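Local atomic coordinates of glutaredoxin-glutathione complex (Polygonaceae, PDB entry 5KQA), a protein that probably catalyses glutathione-dependent reduction of disulfides, and binds glutathione in a pocket on its thioredoxin fold. Residues A[23-29]-A[78-84]. Sequence-based numbering, arbitrary orientation.
With GSH (glutathione), chain B.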
loop_
_atom_site.group_PDB
_atom_site.type_symbol
_atom_site.label_atom_id
_atom_site.label_comp_id
_atom_site.label_asym_id
_atom_site.label_seq_id
_atom_site.Cartn_x
_atom_site.Cartn_y
_atom_site.Cartn_z
ATOM N N LEU A 23 10.279 -12.063 -9.941
ATOM C CA LEU A 23 9.221 -12.024 -8.931
ATOM C C LEU A 23 9.829 -11.959 -7.538
ATOM O O LEU A 23 9.376 -11.199 -6.689
ATOM C CB LEU A 23 8.296 -13.239 -9.056
ATOM C CG LEU A 23 6.903 -13.088 -8.431
ATOM C CD1 LEU A 23 5.868 -13.858 -9.246
ATOM C CD2 LEU A 23 6.892 -13.551 -6.975
ATOM N N LYS A 24 10.870 -12.755 -7.322
ATOM C CA LYS A 24 11.585 -12.776 -6.051
ATOM C C LYS A 24 12.188 -11.407 -5.705
ATOM O O LYS A 24 12.041 -10.928 -4.587
ATOM C CB LYS A 24 12.681 -13.842 -6.091
ATOM C CG LYS A 24 13.509 -13.925 -4.831
ATOM C CD LYS A 24 14.571 -15.002 -4.946
ATOM C CE LYS A 24 15.938 -14.458 -4.573
ATOM N NZ LYS A 24 16.967 -15.535 -4.532
ATOM N N MET A 25 12.881 -10.805 -6.669
ATOM C CA MET A 25 13.459 -9.470 -6.516
ATOM C C MET A 25 12.389 -8.406 -6.261
ATOM O O MET A 25 12.549 -7.540 -5.406
ATOM C CB MET A 25 14.265 -9.099 -7.758
ATOM C CG MET A 25 15.529 -9.916 -7.953
ATOM S SD MET A 25 16.693 -9.707 -6.588
ATOM C CE MET A 25 16.330 -11.153 -5.615
ATOM N N ALA A 26 11.302 -8.472 -7.018
ATOM C CA ALA A 26 10.182 -7.557 -6.822
ATOM C C ALA A 26 9.558 -7.692 -5.419
ATOM O O ALA A 26 9.210 -6.697 -4.787
ATOM C CB ALA A 26 9.127 -7.793 -7.899
ATOM N N LEU A 27 9.401 -8.922 -4.945
ATOM C CA LEU A 27 8.871 -9.153 -3.607
ATOM C C LEU A 27 9.798 -8.556 -2.552
ATOM O O LEU A 27 9.344 -7.868 -1.643
ATOM C CB LEU A 27 8.672 -10.647 -3.347
ATOM C CG LEU A 27 8.110 -11.001 -1.961
ATOM C CD1 LEU A 27 6.673 -10.511 -1.804
ATOM C CD2 LEU A 27 8.196 -12.502 -1.709
ATOM N N GLN A 28 11.097 -8.823 -2.670
ATOM C CA GLN A 28 12.067 -8.226 -1.752
ATOM C C GLN A 28 11.949 -6.701 -1.744
ATOM O O GLN A 28 11.932 -6.082 -0.680
ATOM C CB GLN A 28 13.498 -8.653 -2.115
ATOM C CG GLN A 28 13.797 -10.100 -1.701
ATOM C CD GLN A 28 15.207 -10.567 -2.052
ATOM O OE1 GLN A 28 16.112 -9.760 -2.286
ATOM N NE2 GLN A 28 15.394 -11.885 -2.088
ATOM N N LYS A 29 11.846 -6.103 -2.929
ATOM C CA LYS A 29 11.681 -4.658 -3.034
ATOM C C LYS A 29 10.427 -4.180 -2.301
ATOM O O LYS A 29 10.474 -3.190 -1.578
ATOM C CB LYS A 29 11.614 -4.225 -4.503
ATOM C CG LYS A 29 11.228 -2.763 -4.677
ATOM C CD LYS A 29 11.383 -2.265 -6.118
ATOM C CE LYS A 29 11.119 -0.744 -6.206
ATOM N NZ LYS A 29 11.559 -0.146 -7.499
ATOM N N ILE A 78 6.253 -6.293 -9.531
ATOM C CA ILE A 78 5.792 -5.912 -8.198
ATOM C C ILE A 78 4.304 -6.260 -8.017
ATOM O O ILE A 78 3.899 -6.761 -6.970
ATOM C CB ILE A 78 6.021 -4.426 -7.921
ATOM C CG1 ILE A 78 7.524 -4.115 -7.985
ATOM C CG2 ILE A 78 5.433 -4.040 -6.549
ATOM C CD1 ILE A 78 7.857 -2.629 -8.030
ATOM N N GLN A 79 3.491 -6.021 -9.041
ATOM C CA GLN A 79 2.071 -6.324 -8.912
ATOM C C GLN A 79 1.871 -7.840 -8.773
ATOM O O GLN A 79 1.010 -8.296 -8.022
ATOM C CB GLN A 79 1.279 -5.769 -10.103
ATOM C CG GLN A 79 -0.229 -5.703 -9.837
ATOM C CD GLN A 79 -0.963 -4.743 -10.765
ATOM O OE1 GLN A 79 -0.381 -4.202 -11.708
ATOM N NE2 GLN A 79 -2.252 -4.529 -10.498
ATOM N N ALA A 80 2.684 -8.617 -9.482
ATOM C CA ALA A 80 2.638 -10.069 -9.370
ATOM C C ALA A 80 3.053 -10.540 -7.977
ATOM O O ALA A 80 2.463 -11.473 -7.425
ATOM C CB ALA A 80 3.529 -10.719 -10.435
ATOM N N ALA A 81 4.080 -9.914 -7.418
ATOM C CA ALA A 81 4.536 -10.258 -6.075
ATOM C C ALA A 81 3.472 -9.918 -5.024
ATOM O O ALA A 81 3.289 -10.649 -4.045
ATOM C CB ALA A 81 5.843 -9.548 -5.766
ATOM N N LEU A 82 2.758 -8.816 -5.235
ATOM C CA LEU A 82 1.736 -8.395 -4.276
ATOM C C LEU A 82 0.550 -9.347 -4.324
ATOM O O LEU A 82 -0.103 -9.589 -3.307
ATOM C CB LEU A 82 1.272 -6.965 -4.551
ATOM C CG LEU A 82 2.244 -5.817 -4.249
ATOM C CD1 LEU A 82 1.748 -4.531 -4.904
ATOM C CD2 LEU A 82 2.474 -5.596 -2.730
ATOM N N LEU A 83 0.273 -9.888 -5.511
ATOM C CA LEU A 83 -0.758 -10.909 -5.651
ATOM C C LEU A 83 -0.367 -12.163 -4.870
ATOM O O LEU A 83 -1.152 -12.696 -4.099
ATOM C CB LEU A 83 -0.988 -11.257 -7.126
ATOM C CG LEU A 83 -1.935 -12.437 -7.424
ATOM C CD1 LEU A 83 -3.285 -12.305 -6.701
ATOM C CD2 LEU A 83 -2.154 -12.578 -8.926
ATOM N N GLN A 84 0.849 -12.643 -5.085
ATOM C CA GLN A 84 1.333 -13.801 -4.351
ATOM C C GLN A 84 1.267 -13.574 -2.836
ATOM O O GLN A 84 0.856 -14.444 -2.074
ATOM C CB GLN A 84 2.762 -14.131 -4.770
ATOM C CG GLN A 84 3.420 -15.208 -3.914
ATOM C CD GLN A 84 4.900 -15.331 -4.185
ATOM O OE1 GLN A 84 5.737 -14.977 -3.343
ATOM N NE2 GLN A 84 5.239 -15.832 -5.365
HETATM N N1 GSH B . -12.548 -2.363 -4.541
HETATM C CA1 GSH B . -11.250 -1.925 -4.940
HETATM C C1 GSH B . -10.822 -0.845 -3.972
HETATM O O11 GSH B . -9.601 -0.565 -3.833
HETATM O O12 GSH B . -11.695 -0.235 -3.292
HETATM C CB1 GSH B . -11.271 -1.421 -6.378
HETATM C CG1 GSH B . -9.902 -0.889 -6.790
HETATM C CD1 GSH B . -9.702 -0.934 -8.303
HETATM O OE1 GSH B . -10.597 -1.316 -9.035
HETATM N N2 GSH B . -8.457 -0.529 -8.872
HETATM C CA2 GSH B . -8.234 -0.569 -10.283
HETATM C C2 GSH B . -7.253 -1.645 -10.675
HETATM O O2 GSH B . -6.300 -1.927 -9.964
HETATM C CB2 GSH B . -7.557 0.694 -10.766
HETATM S SG2 GSH B . -8.707 2.030 -10.947
HETATM N N3 GSH B . -7.422 -2.298 -11.924
HETATM C CA3 GSH B . -6.479 -3.284 -12.328
HETATM C C3 GSH B . -5.118 -2.614 -12.506
HETATM O O31 GSH B . -4.059 -3.258 -12.283
HETATM O O32 GSH B . -5.022 -1.407 -12.873
#
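Ala81 packs its methyl against the backbone of Leu27 where the N-terminal helix 20-35, which precedes the first strand of the thioredoxin fold of this glutaredoxin, packs on helix 75-86 of the fold. The axes of 23-29 and 78-84 run 77° apart and approach to 8.1 Å, a close packing that the small residues Ala26 and Ala81 permit. The Ala81 CB lies 3.7 Å from Leu27 N, and the Ala26 CB in turn rests 3.6 Å from Ile78 N. Leu27 can be followed outward: its CB touches the Ala81 methyl at 3.9 Å; CG, anti to the backbone N (chi1 -180°), sets CD1 beside Ala81 O and CB and CD2 against Gln84 OE1. The extended Gln84 crosses Leu27 at about a right angle, and its amide also meets Leu23 CD2, while Leu23 CD1 lies against the Ala80 methyl. At the other end Ile78 CD1 reaches the aliphatic part of Lys29, whose ammonium forms a salt bridge with Glu72.

Gln79 projects from the face of helix 75-86 turned away from 23-29 and reaches the glutathione pocket. Its NE2 donates to Arg89 O and to glutathione, whereas OE1 accepts from Lys44 NZ, which is also hydrogen-bonded to glutathione. A leucine in place of Gln79 would probably leave one glycyl carboxylate oxygen of glutathione and the carbonyl of Arg89 without this donor, and Lys44 without an amide acceptor. The bond from Gln79 NE2 to O31 of glutathione is 2.8 Å long, with an N-H...O angle of 162°.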